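Toxin PAU_02230 (Photorhabdus asymbiotica subsp. asymbiotica ATCC 43949, PDB 6HV6) is a bacterial protein toxin, of which the modelled part combines many helices with a six-stranded antiparallel sheet and a separate two-stranded hairpin. Local coordinates at residues E65-S69 / G70-K74; S212-D215 / A216-S219; K273-T277 / E278-V282; A324-F327 / Q328-Q332; S357-L361 / N362-D366. The protein carries 1 engineered substitution. All blocks are in the same frame, centred on the assembly; numbering follows the deposited sequence.

Contact 1 (E65-S69 / G70-K74)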
loop_
_atom_site.group_PDB
_atom_site.type_symbol
_atom_site.label_atom_id
_atom_site.label_comp_id
_atom_site.label_asym_id
_atom_site.label_seq_id
_atom_site.Cartn_x
_atom_site.Cartn_y
_atom_site.Cartn_z
ATOM N N GLU A 65 -9.693 -10.468 -15.277
ATOM C CA GLU A 65 -8.486 -9.667 -15.409
ATOM C C GLU A 65 -8.801 -8.258 -14.935
ATOM O O GLU A 65 -9.891 -7.743 -15.193
ATOM C CB GLU A 65 -7.993 -9.654 -16.859
ATOM C CG GLU A 65 -6.729 -8.847 -17.097
ATOM C CD GLU A 65 -6.472 -8.594 -18.574
ATOM O OE1 GLU A 65 -7.241 -7.829 -19.196
ATOM O OE2 GLU A 65 -5.507 -9.171 -19.118
ATOM N N ILE A 66 -7.856 -7.641 -14.232
ATOM C CA ILE A 66 -8.020 -6.277 -13.746
ATOM C C ILE A 66 -6.772 -5.487 -14.104
ATOM O O ILE A 66 -5.651 -5.929 -13.828
ATOM C CB ILE A 66 -8.281 -6.233 -12.229
ATOM C CG1 ILE A 66 -9.608 -6.935 -11.916
ATOM C CG2 ILE A 66 -8.287 -4.785 -11.730
ATOM C CD1 ILE A 66 -9.798 -7.275 -10.462
ATOM N N THR A 67 -6.970 -4.324 -14.721
ATOM C CA THR A 67 -5.887 -3.424 -15.097
ATOM C C THR A 67 -5.854 -2.246 -14.135
ATOM O O THR A 67 -6.853 -1.530 -13.989
ATOM C CB THR A 67 -6.061 -2.944 -16.534
ATOM O OG1 THR A 67 -5.978 -4.073 -17.410
ATOM C CG2 THR A 67 -4.976 -1.958 -16.899
ATOM N N ILE A 68 -4.715 -2.058 -13.471
ATOM C CA ILE A 68 -4.498 -0.956 -12.537
ATOM C C ILE A 68 -3.389 -0.087 -13.122
ATOM O O ILE A 68 -2.205 -0.447 -13.056
ATOM C CB ILE A 68 -4.116 -1.437 -11.133
ATOM C CG1 ILE A 68 -5.184 -2.364 -10.555
ATOM C CG2 ILE A 68 -3.893 -0.238 -10.226
ATOM C CD1 ILE A 68 -6.457 -1.659 -10.204
ATOM N N SER A 69 -3.768 1.057 -13.690
ATOM C CA SER A 69 -2.822 2.062 -14.184
ATOM C C SER A 69 -1.804 1.457 -15.147
ATOM O O SER A 69 -0.597 1.685 -15.052
ATOM C CB SER A 69 -2.138 2.775 -13.020
ATOM O OG SER A 69 -3.097 3.539 -12.291
ATOM N N GLY A 70 -2.312 0.679 -16.096
ATOM C CA GLY A 70 -1.492 0.091 -17.127
ATOM C C GLY A 70 -0.990 -1.306 -16.833
ATOM O O GLY A 70 -0.502 -1.974 -17.753
ATOM N N TYR A 71 -1.103 -1.777 -15.594
ATOM C CA TYR A 71 -0.622 -3.100 -15.214
ATOM C C TYR A 71 -1.786 -4.075 -15.131
ATOM O O TYR A 71 -2.777 -3.806 -14.447
ATOM C CB TYR A 71 0.119 -3.053 -13.879
ATOM C CG TYR A 71 1.424 -2.295 -13.971
ATOM C CD1 TYR A 71 2.598 -2.942 -14.337
ATOM C CD2 TYR A 71 1.475 -0.932 -13.729
ATOM C CE1 TYR A 71 3.791 -2.256 -14.433
ATOM C CE2 TYR A 71 2.669 -0.234 -13.824
ATOM C CZ TYR A 71 3.824 -0.905 -14.175
ATOM O OH TYR A 71 5.016 -0.224 -14.279
ATOM N N LYS A 72 -1.652 -5.207 -15.818
ATOM C CA LYS A 72 -2.689 -6.229 -15.852
ATOM C C LYS A 72 -2.461 -7.230 -14.729
ATOM O O LYS A 72 -1.345 -7.722 -14.542
ATOM C CB LYS A 72 -2.694 -6.947 -17.203
ATOM C CG LYS A 72 -2.837 -6.009 -18.392
ATOM C CD LYS A 72 -3.622 -6.645 -19.540
ATOM C CE LYS A 72 -2.904 -7.843 -20.137
ATOM N NZ LYS A 72 -3.745 -8.536 -21.162
ATOM N N PHE A 73 -3.518 -7.525 -13.981
ATOM C CA PHE A 73 -3.471 -8.543 -12.941
ATOM C C PHE A 73 -4.478 -9.620 -13.296
ATOM O O PHE A 73 -5.668 -9.330 -13.460
ATOM C CB PHE A 73 -3.746 -7.941 -11.566
ATOM C CG PHE A 73 -2.749 -6.904 -11.184
ATOM C CD1 PHE A 73 -2.890 -5.597 -11.622
ATOM C CD2 PHE A 73 -1.630 -7.242 -10.451
ATOM C CE1 PHE A 73 -1.960 -4.640 -11.295
ATOM C CE2 PHE A 73 -0.686 -6.280 -10.124
ATOM C CZ PHE A 73 -0.859 -4.977 -10.552
ATOM N N LYS A 74 -3.991 -10.848 -13.434
ATOM C CA LYS A 74 -4.809 -11.966 -13.874
ATOM C C LYS A 74 -5.405 -12.705 -12.685
ATOM O O LYS A 74 -4.729 -12.933 -11.680
ATOM C CB LYS A 74 -3.976 -12.927 -14.722
ATOM C CG LYS A 74 -3.921 -12.565 -16.201
ATOM C CD LYS A 74 -5.280 -12.758 -16.861
ATOM C CE LYS A 74 -5.254 -12.386 -18.337
ATOM N NZ LYS A 74 -6.579 -12.612 -18.983
#
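E65 OE2 accepts a hydrogen bond from K72 NZ at 2.8 Å, the short arm of a salt bridge in which the ammonium approaches on the syn side of the carboxylate, 23° out of its plane. K74 NZ stands at 3.6 Å from the same E65 OE2, a long ion pair, so one oxygen lies between two lysines. E65 can reach there because CG is anti to the backbone N (chi1 -180°) and the chain runs extended beyond it, while K72 bends at chi2 and chi3, bringing CD and CE close to E65 OE2 before NZ binds it. The lysine charges probably favour the ionised form of E65. T67 OG1 lies beside K72 CG on this face. On the other face, I68 CB meets F73 CE1 at 3.9 Å, the two side chains crossing at about a right angle. Between the two faces, I66 and F73 exchange two backbone hydrogen bonds, as do I68 and Y71. Further out, the I66 and I68 side chains pack on helix 144-176, and F73 and Y71 meet the ring of Y226. S69 and G70 occupy the corners of the turn, whose positive phi angles suit G70. The whole is a beta hairpin closed by a two-residue type I' turn.

Contact 2 (S212-D215 / A216-S219). With EDO (1,2-ethanediol), chain F.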
loop_
_atom_site.group_PDB
_atom_site.type_symbol
_atom_site.label_atom_id
_atom_site.label_comp_id
_atom_site.label_asym_id
_atom_site.label_seq_id
_atom_site.Cartn_x
_atom_site.Cartn_y
_atom_site.Cartn_z
ATOM N N SER A 212 1.780 21.351 -7.895
ATOM C CA SER A 212 2.632 21.740 -9.010
ATOM C C SER A 212 2.240 21.040 -10.307
ATOM O O SER A 212 3.043 20.995 -11.238
ATOM C CB SER A 212 4.096 21.455 -8.682
ATOM O OG SER A 212 4.270 20.067 -8.412
ATOM N N SER A 213 1.023 20.496 -10.388
ATOM C CA SER A 213 0.532 19.851 -11.612
ATOM C C SER A 213 1.444 18.709 -12.044
ATOM O O SER A 213 1.731 18.538 -13.229
ATOM C CB SER A 213 0.371 20.866 -12.753
ATOM O OG SER A 213 -0.354 22.001 -12.319
ATOM N N GLN A 214 1.897 17.911 -11.073
ATOM C CA GLN A 214 2.730 16.745 -11.336
ATOM C C GLN A 214 2.131 15.472 -10.760
ATOM O O GLN A 214 2.836 14.457 -10.685
ATOM C CB GLN A 214 4.141 16.957 -10.778
ATOM C CG GLN A 214 4.933 18.029 -11.527
ATOM C CD GLN A 214 6.352 18.185 -11.006
ATOM O OE1 GLN A 214 7.316 17.756 -11.647
ATOM N NE2 GLN A 214 6.487 18.803 -9.842
ATOM N N ASP A 215 0.848 15.504 -10.361
ATOM C CA ASP A 215 0.228 14.362 -9.702
ATOM C C ASP A 215 0.090 13.166 -10.634
ATOM O O ASP A 215 0.261 12.025 -10.199
ATOM C CB ASP A 215 -1.140 14.742 -9.123
ATOM C CG ASP A 215 -1.979 15.621 -10.063
ATOM O OD1 ASP A 215 -1.491 16.677 -10.516
ATOM O OD2 ASP A 215 -3.141 15.262 -10.327
ATOM N N ALA A 216 -0.243 13.393 -11.906
ATOM C CA ALA A 216 -0.343 12.274 -12.839
ATOM C C ALA A 216 1.016 11.623 -13.061
ATOM O O ALA A 216 1.130 10.391 -13.074
ATOM C CB ALA A 216 -0.939 12.742 -14.166
ATOM N N LYS A 217 2.059 12.435 -13.227
ATOM C CA LYS A 217 3.410 11.908 -13.366
ATOM C C LYS A 217 3.823 11.101 -12.136
ATOM O O LYS A 217 4.329 9.981 -12.256
ATOM C CB LYS A 217 4.380 13.066 -13.603
ATOM C CG LYS A 217 5.850 12.667 -13.618
ATOM C CD LYS A 217 6.711 13.921 -13.662
ATOM C CE LYS A 217 7.723 13.881 -14.797
ATOM N NZ LYS A 217 8.712 12.782 -14.618
ATOM N N LEU A 218 3.616 11.653 -10.942
ATOM C CA LEU A 218 4.026 10.934 -9.738
ATOM C C LEU A 218 3.224 9.646 -9.547
ATOM O O LEU A 218 3.777 8.633 -9.104
ATOM C CB LEU A 218 3.900 11.825 -8.507
ATOM C CG LEU A 218 4.292 11.077 -7.224
ATOM C CD1 LEU A 218 5.757 10.580 -7.304
ATOM C CD2 LEU A 218 4.066 11.936 -6.000
ATOM N N SER A 219 1.919 9.667 -9.859
ATOM C CA SER A 219 1.118 8.442 -9.805
ATOM C C SER A 219 1.711 7.346 -10.677
ATOM O O SER A 219 1.769 6.179 -10.266
ATOM C CB SER A 219 -0.323 8.716 -10.250
ATOM O OG SER A 219 -1.053 9.341 -9.223
HETATM C C1 EDO F . -0.234 16.116 -13.287
HETATM O O1 EDO F . -1.600 16.359 -13.629
HETATM C C2 EDO F . 0.607 15.826 -14.529
HETATM O O2 EDO F . 1.847 15.207 -14.153
#
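Q214 O receives L218 N at 2.9 Å, and D215 O receives S219 N in the next such bond; these open helix 215-224, with Q214 at the N-cap position. A 1,2-ethanediol molecule, probably left from the crystallisation liquor, lies against this first turn beside D215. Followed outward, D215 CB and CG stay beside the A216 amide next in the chain. Chi1 of 42° sets CG between the backbone N and the carbonyl carbon, which keeps the carboxylate near the start of the helix. At the tip the oxygens part: OD1 takes a weak hydrogen bond from the diol O1 at 3.1 Å, whereas OD2 is bonded to the hydroxyl of Y316. The other end of the diol is gripped by the backbone, K217 N donating to its O2 at 2.9 Å, and A216 CB rests against the diol carbons. The amide of Q214 turns back along the loop, where NE2 donates to S212 OG at 2.9 Å with the hydroxyl oxygen in the amide plane. The stretch thus joins helix 199-211 to helix 215-224: L218 packs on L205 and M206 of the preceding helix, while D215 and S219 touch M314 on strand 313-317.

Contact 3 (K273-T277 / E278-V282); sequences KLFPT and EISSV
Two hydroxyls stitch the bend between T277 and S280. S280 OG donates to T277 O at 3.2 Å, coming in tilted 31° from the carbonyl plane. In the reverse sense T277 OG1 donates to I279 O at 2.9 Å, but from above that carbonyl, 73° out of its plane and therefore not on a lone pair. Both hydroxyls sit between their own backbone N and carbonyl carbon, a rotation that turns T277 OG1 forward to I279 and S280 OG back to T277. S280 OG also lies 3.2 Å from F275 CB, near the plane of the ring at its edge.

Apolar packing begins where the hydroxyls end. V282 CG2 is the branch that touches, meeting L274 CG at 4.0 Å and F275 CE1 at 3.9 Å, with both pairs of side chains crossing at about a right angle. L274 CG in turn lies over the centre of one face of the F275 ring, 4.1 Å above its plane, so that L274 covers one face and V282 meets the ring obliquely at CE1.

Here the chain leaves the short helix 271-274, reverses direction and enters strand 280-286. That strand is bonded on one flank to strand 289-296, where L274 and V282 both pack on I293, and on the other to strand 342-346 through S281 and L346.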
loop_
_atom_site.group_PDB
_atom_site.type_symbol
_atom_site.label_atom_id
_atom_site.label_comp_id
_atom_site.label_asym_id
_atom_site.label_seq_id
_atom_site.Cartn_x
_atom_site.Cartn_y
_atom_site.Cartn_z
ATOM N N LYS A 273 -11.965 26.893 5.899
ATOM C CA LYS A 273 -11.112 26.852 7.078
ATOM C C LYS A 273 -9.993 25.833 6.926
ATOM O O LYS A 273 -8.857 26.084 7.337
ATOM C CB LYS A 273 -11.951 26.530 8.319
ATOM C CG LYS A 273 -13.013 27.574 8.626
ATOM C CD LYS A 273 -12.383 28.951 8.772
ATOM C CE LYS A 273 -13.427 30.015 9.053
ATOM N NZ LYS A 273 -14.205 29.723 10.284
ATOM N N LEU A 274 -10.301 24.685 6.326
ATOM C CA LEU A 274 -9.302 23.651 6.112
ATOM C C LEU A 274 -8.271 24.082 5.075
ATOM O O LEU A 274 -7.067 23.849 5.242
ATOM C CB LEU A 274 -10.015 22.378 5.673
ATOM C CG LEU A 274 -9.283 21.056 5.589
ATOM C CD1 LEU A 274 -8.994 20.528 6.973
ATOM C CD2 LEU A 274 -10.174 20.112 4.826
ATOM N N PHE A 275 -8.729 24.702 3.989
ATOM C CA PHE A 275 -7.868 25.159 2.906
ATOM C C PHE A 275 -7.882 26.680 2.899
ATOM O O PHE A 275 -8.758 27.296 2.275
ATOM C CB PHE A 275 -8.336 24.602 1.562
ATOM C CG PHE A 275 -8.503 23.115 1.552
ATOM C CD1 PHE A 275 -7.417 22.282 1.777
ATOM C CD2 PHE A 275 -9.746 22.545 1.312
ATOM C CE1 PHE A 275 -7.564 20.910 1.763
ATOM C CE2 PHE A 275 -9.899 21.172 1.297
ATOM C CZ PHE A 275 -8.803 20.352 1.523
ATOM N N PRO A 276 -6.937 27.332 3.576
ATOM C CA PRO A 276 -6.919 28.802 3.569
ATOM C C PRO A 276 -6.689 29.392 2.190
ATOM O O PRO A 276 -7.237 30.457 1.878
ATOM C CB PRO A 276 -5.768 29.140 4.530
ATOM C CG PRO A 276 -5.539 27.899 5.332
ATOM C CD PRO A 276 -5.853 26.768 4.396
ATOM N N THR A 277 -5.895 28.733 1.352
ATOM C CA THR A 277 -5.589 29.219 0.015
ATOM C C THR A 277 -6.213 28.308 -1.039
ATOM O O THR A 277 -6.574 27.157 -0.768
ATOM C CB THR A 277 -4.071 29.321 -0.192
ATOM O OG1 THR A 277 -3.482 28.016 -0.161
ATOM C CG2 THR A 277 -3.441 30.166 0.912
ATOM N N GLU A 278 -6.343 28.842 -2.255
ATOM C CA GLU A 278 -6.913 28.082 -3.366
ATOM C C GLU A 278 -6.055 26.897 -3.795
ATOM O O GLU A 278 -6.528 26.075 -4.589
ATOM C CB GLU A 278 -7.130 28.980 -4.583
ATOM C CG GLU A 278 -8.219 30.019 -4.443
ATOM C CD GLU A 278 -8.575 30.629 -5.780
ATOM O OE1 GLU A 278 -9.054 29.883 -6.659
ATOM O OE2 GLU A 278 -8.355 31.844 -5.963
ATOM N N ILE A 279 -4.810 26.806 -3.334
ATOM C CA ILE A 279 -3.943 25.656 -3.593
ATOM C C ILE A 279 -3.312 25.290 -2.256
ATOM O O ILE A 279 -2.360 25.942 -1.814
ATOM C CB ILE A 279 -2.870 25.949 -4.650
ATOM C CG1 ILE A 279 -3.516 26.377 -5.965
ATOM C CG2 ILE A 279 -1.986 24.725 -4.874
ATOM C CD1 ILE A 279 -2.511 26.846 -7.018
ATOM N N SER A 280 -3.840 24.261 -1.596
ATOM C CA SER A 280 -3.282 23.886 -0.308
ATOM C C SER A 280 -3.570 22.420 -0.033
ATOM O O SER A 280 -4.451 21.804 -0.642
ATOM C CB SER A 280 -3.818 24.779 0.818
ATOM O OG SER A 280 -5.230 24.773 0.837
ATOM N N SER A 281 -2.795 21.867 0.888
ATOM C CA SER A 281 -2.855 20.448 1.187
ATOM C C SER A 281 -2.797 20.261 2.691
ATOM O O SER A 281 -2.161 21.038 3.411
ATOM C CB SER A 281 -1.713 19.679 0.516
ATOM O OG SER A 281 -1.773 19.804 -0.891
ATOM N N VAL A 282 -3.481 19.222 3.151
ATOM C CA VAL A 282 -3.586 18.895 4.558
ATOM C C VAL A 282 -3.173 17.438 4.716
ATOM O O VAL A 282 -3.735 16.554 4.058
ATOM C CB VAL A 282 -5.011 19.126 5.087
ATOM C CG1 VAL A 282 -5.140 18.614 6.495
ATOM C CG2 VAL A 282 -5.379 20.620 5.021
#

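Contact 4 (A324-F327 / Q328-Q332); sequences AAFF and QKKMQ
F326 and F327 both carry CG anti to the backbone N (chi1 178° for F326), while K330 and M331 place CG beside theirs (-67° for K330), and these two settings bring each ring under the side chain four residues later. The arrangement is a pair of successive i to i+4 contacts along the alpha-helix 320-334. K330 CG sits over one face of the F326 ring, 4.0 Å from its centroid, in a CH-pi contact displaced toward the rim. Bends at chi2 and chi3 then carry the chain along the CZ-CE1 side of the ring, K330 CE ending 3.7 Å from F326 CE1, before NZ reaches S176 OG and Q333 OE1. M331 packs on F327 in the same way: its CG lies over the face at 3.8 Å from the centroid. Chi2 of -51° turns the chain so that the sulfur joins it obliquely, making a Met-aromatic contact.

Beneath the side chains, the regular helical bonds run from Q328 N to A324 O and on through M331 N to F327 O. Both rings are also met edge-to-face from outside the helix, F326 by W173 of helix 144-176 and F327 by F307 of strand 304-309, which places this buried face between that long helix and the six-stranded sheet. M331 SD comes to 3.7 Å from F327 CZ, and M331 CE to 3.8 Å from F327 CE1.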
loop_
_atom_site.group_PDB
_atom_site.type_symbol
_atom_site.label_atom_id
_atom_site.label_comp_id
_atom_site.label_asym_id
_atom_site.label_seq_id
_atom_site.Cartn_x
_atom_site.Cartn_y
_atom_site.Cartn_z
ATOM N N ALA A 324 -15.458 15.260 1.085
ATOM C CA ALA A 324 -15.514 15.016 2.523
ATOM C C ALA A 324 -16.455 13.868 2.866
ATOM O O ALA A 324 -16.182 13.093 3.791
ATOM C CB ALA A 324 -15.946 16.283 3.253
ATOM N N ALA A 325 -17.581 13.756 2.162
ATOM C CA ALA A 325 -18.464 12.618 2.408
ATOM C C ALA A 325 -17.751 11.310 2.080
ATOM O O ALA A 325 -17.837 10.335 2.835
ATOM C CB ALA A 325 -19.749 12.756 1.594
ATOM N N PHE A 326 -17.011 11.291 0.974
ATOM C CA PHE A 326 -16.265 10.095 0.597
ATOM C C PHE A 326 -15.191 9.781 1.633
ATOM O O PHE A 326 -15.052 8.638 2.073
ATOM C CB PHE A 326 -15.651 10.295 -0.785
ATOM C CG PHE A 326 -14.833 9.140 -1.247
ATOM C CD1 PHE A 326 -15.429 7.918 -1.512
ATOM C CD2 PHE A 326 -13.467 9.272 -1.414
ATOM C CE1 PHE A 326 -14.676 6.846 -1.936
ATOM C CE2 PHE A 326 -12.699 8.192 -1.841
ATOM C CZ PHE A 326 -13.310 6.984 -2.107
ATOM N N PHE A 327 -14.429 10.796 2.040
ATOM C CA PHE A 327 -13.394 10.600 3.054
ATOM C C PHE A 327 -13.988 10.045 4.346
ATOM O O PHE A 327 -13.425 9.126 4.956
ATOM C CB PHE A 327 -12.663 11.927 3.305
ATOM C CG PHE A 327 -11.731 11.905 4.488
ATOM C CD1 PHE A 327 -10.403 11.516 4.339
ATOM C CD2 PHE A 327 -12.177 12.292 5.747
ATOM C CE1 PHE A 327 -9.545 11.490 5.430
ATOM C CE2 PHE A 327 -11.324 12.271 6.843
ATOM C CZ PHE A 327 -10.001 11.871 6.682
ATOM N N GLN A 328 -15.129 10.579 4.781
ATOM C CA GLN A 328 -15.726 10.071 6.013
ATOM C C GLN A 328 -16.164 8.617 5.859
ATOM O O GLN A 328 -15.980 7.808 6.775
ATOM C CB GLN A 328 -16.910 10.937 6.445
ATOM C CG GLN A 328 -17.590 10.395 7.703
ATOM C CD GLN A 328 -18.710 11.279 8.212
ATOM O OE1 GLN A 328 -19.463 11.860 7.430
ATOM N NE2 GLN A 328 -18.824 11.388 9.533
ATOM N N LYS A 329 -16.748 8.268 4.713
ATOM C CA LYS A 329 -17.122 6.878 4.472
ATOM C C LYS A 329 -15.897 5.966 4.525
ATOM O O LYS A 329 -15.959 4.855 5.066
ATOM C CB LYS A 329 -17.831 6.769 3.122
ATOM C CG LYS A 329 -18.272 5.372 2.745
ATOM C CD LYS A 329 -19.151 5.401 1.501
ATOM C CE LYS A 329 -18.359 5.718 0.233
ATOM N NZ LYS A 329 -19.269 5.871 -0.952
ATOM N N LYS A 330 -14.763 6.432 3.994
ATOM C CA LYS A 330 -13.561 5.606 4.012
ATOM C C LYS A 330 -12.971 5.489 5.416
ATOM O O LYS A 330 -12.390 4.454 5.759
ATOM C CB LYS A 330 -12.530 6.172 3.029
ATOM C CG LYS A 330 -12.963 6.070 1.553
ATOM C CD LYS A 330 -13.145 4.604 1.108
ATOM C CE LYS A 330 -14.577 4.284 0.731
ATOM N NZ LYS A 330 -14.690 2.936 0.077
ATOM N N MET A 331 -13.089 6.526 6.245
ATOM C CA MET A 331 -12.599 6.391 7.614
ATOM C C MET A 331 -13.424 5.367 8.386
ATOM O O MET A 331 -12.879 4.553 9.144
ATOM C CB MET A 331 -12.615 7.751 8.315
ATOM C CG MET A 331 -11.644 8.792 7.709
ATOM S SD MET A 331 -9.911 8.251 7.493
ATOM C CE MET A 331 -9.872 7.729 5.787
ATOM N N GLN A 332 -14.739 5.379 8.195
ATOM C CA GLN A 332 -15.566 4.365 8.840
ATOM C C GLN A 332 -15.250 2.975 8.314
ATOM O O GLN A 332 -15.259 2.009 9.082
ATOM C CB GLN A 332 -17.034 4.727 8.654
ATOM C CG GLN A 332 -17.304 6.136 9.164
ATOM C CD GLN A 332 -18.767 6.490 9.197
ATOM O OE1 GLN A 332 -19.542 6.063 8.341
ATOM N NE2 GLN A 332 -19.160 7.272 10.199
#

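Contact 5 (S357-L361 / N362-D366); sequences SGRNL and NEIID
The R359 guanidinium lies with one face against helix 361-365 at E363 and I364: I364 CA sits over its centre, 3.8 Å above the plane, and E363 C nearer the rim. The N360 amide and E363 carboxylate planes are 22° apart; N360 and E363 form a capping box, each side chain accepting from the other's backbone N. N360 OD1 takes the bond from E363 N at 2.7 Å, and E363 OE1 that from N360 N at 2.8 Å through its anti lone pair. A chi1 of 57° turns the N360 side chain forward over E363 N. The reciprocal bonds fix both side chains, while I364 N bonds N360 O, the first helical bond after the cap. L361 CD2 touches I364 CD1, and both residues pack on L205 of helix 199-211. The arginine itself is held by S239 OG and by a water that accepts from R359 NH2 at 2.9 Å and donates to I364 O at 2.6 Å.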
loop_
_atom_site.group_PDB
_atom_site.type_symbol
_atom_site.label_atom_id
_atom_site.label_comp_id
_atom_site.label_asym_id
_atom_site.label_seq_id
_atom_site.Cartn_x
_atom_site.Cartn_y
_atom_site.Cartn_z
ATOM N N SER A 357 18.481 13.516 0.785
ATOM C CA SER A 357 19.687 12.906 0.216
ATOM C C SER A 357 20.198 13.709 -0.973
ATOM O O SER A 357 20.588 13.154 -2.001
ATOM C CB SER A 357 19.446 11.451 -0.190
ATOM O OG SER A 357 18.832 10.712 0.849
ATOM N N GLY A 358 20.187 15.032 -0.837
ATOM C CA GLY A 358 20.668 15.894 -1.896
ATOM C C GLY A 358 19.692 16.161 -3.020
ATOM O O GLY A 358 20.067 16.822 -3.995
ATOM N N ARG A 359 18.456 15.675 -2.926
ATOM C CA ARG A 359 17.450 15.878 -3.960
ATOM C C ARG A 359 16.272 16.645 -3.377
ATOM O O ARG A 359 15.785 16.307 -2.294
ATOM C CB ARG A 359 16.972 14.538 -4.546
ATOM C CG ARG A 359 18.056 13.750 -5.291
ATOM C CD ARG A 359 17.496 12.942 -6.477
ATOM N NE ARG A 359 16.567 11.886 -6.073
ATOM C CZ ARG A 359 15.935 11.072 -6.920
ATOM N NH1 ARG A 359 16.127 11.192 -8.227
ATOM N NH2 ARG A 359 15.101 10.139 -6.459
ATOM N N ASN A 360 15.819 17.676 -4.088
ATOM C CA ASN A 360 14.570 18.336 -3.734
ATOM C C ASN A 360 13.384 17.494 -4.213
ATOM O O ASN A 360 13.541 16.494 -4.924
ATOM C CB ASN A 360 14.515 19.746 -4.324
ATOM C CG ASN A 360 14.681 19.758 -5.837
ATOM O OD1 ASN A 360 13.981 19.045 -6.557
ATOM N ND2 ASN A 360 15.619 20.569 -6.326
ATOM N N LEU A 361 12.179 17.897 -3.813
ATOM C CA LEU A 361 11.020 17.077 -4.147
ATOM C C LEU A 361 10.813 17.001 -5.654
ATOM O O LEU A 361 10.342 15.974 -6.160
ATOM C CB LEU A 361 9.756 17.601 -3.461
ATOM C CG LEU A 361 9.655 17.572 -1.933
ATOM C CD1 LEU A 361 8.188 17.695 -1.492
ATOM C CD2 LEU A 361 10.286 16.314 -1.342
ATOM N N ASN A 362 11.180 18.056 -6.392
ATOM C CA ASN A 362 11.032 18.018 -7.845
ATOM C C ASN A 362 11.957 16.976 -8.461
ATOM O O ASN A 362 11.547 16.202 -9.335
ATOM C CB ASN A 362 11.309 19.397 -8.443
ATOM C CG ASN A 362 10.081 20.282 -8.469
ATOM O OD1 ASN A 362 8.952 19.816 -8.332
ATOM N ND2 ASN A 362 10.300 21.571 -8.675
ATOM N N GLU A 363 13.215 16.943 -8.018
ATOM C CA GLU A 363 14.163 15.976 -8.555
ATOM C C GLU A 363 13.769 14.552 -8.196
ATOM O O GLU A 363 14.064 13.620 -8.952
ATOM C CB GLU A 363 15.569 16.291 -8.043
ATOM C CG GLU A 363 16.086 17.648 -8.497
ATOM C CD GLU A 363 17.307 18.104 -7.725
ATOM O OE1 GLU A 363 17.282 18.047 -6.479
ATOM O OE2 GLU A 363 18.295 18.516 -8.368
ATOM N N ILE A 364 13.105 14.365 -7.053
ATOM C CA ILE A 364 12.597 13.043 -6.696
ATOM C C ILE A 364 11.500 12.616 -7.662
ATOM O O ILE A 364 11.448 11.456 -8.095
ATOM C CB ILE A 364 12.103 13.033 -5.241
ATOM C CG1 ILE A 364 13.267 13.286 -4.276
ATOM C CG2 ILE A 364 11.406 11.706 -4.917
ATOM C CD1 ILE A 364 12.827 13.510 -2.831
ATOM N N ILE A 365 10.610 13.545 -8.020
ATOM C CA ILE A 365 9.613 13.289 -9.053
ATOM C C ILE A 365 10.231 13.233 -10.448
ATOM O O ILE A 365 9.550 12.877 -11.412
ATOM C CB ILE A 365 8.498 14.355 -8.935
ATOM C CG1 ILE A 365 7.807 14.255 -7.580
ATOM C CG2 ILE A 365 7.415 14.209 -10.019
ATOM C CD1 ILE A 365 6.929 15.439 -7.291
ATOM N N ASP A 366 11.511 13.556 -10.590
ATOM C CA ASP A 366 12.181 13.353 -11.872
ATOM C C ASP A 366 13.290 12.312 -11.754
ATOM O O ASP A 366 13.026 11.138 -11.497
ATOM C CB ASP A 366 12.750 14.668 -12.406
ATOM C CG ASP A 366 11.666 15.649 -12.799
ATOM O OD1 ASP A 366 10.512 15.212 -13.004
ATOM O OD2 ASP A 366 11.971 16.856 -12.913
HETATM O O HOH W 1 13.025 9.437 -8.296
#

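Overall arrangement
From the N terminus, contact 1 turns a hairpin that packs on helix 144-176 and reaches strand 182-185 through S69. Contact 2 then closes the loop between helices 199-211 and 215-224, and contact 3 leads from helix 271-274 into strand 280-286. Contact 4 lies within helix 320-334, on the sheet and the same long helix that supports contact 1. Contact 5 begins the final modelled helix. The five follow in series; none nests within or crosses another. Contacts 2 and 5, with centres about 14 Å apart, touch: Q214 NE2 probably bonds N362 OD1, and K217 NZ makes a long ion pair with D366 OD1, tying the last helix to helix 215-224.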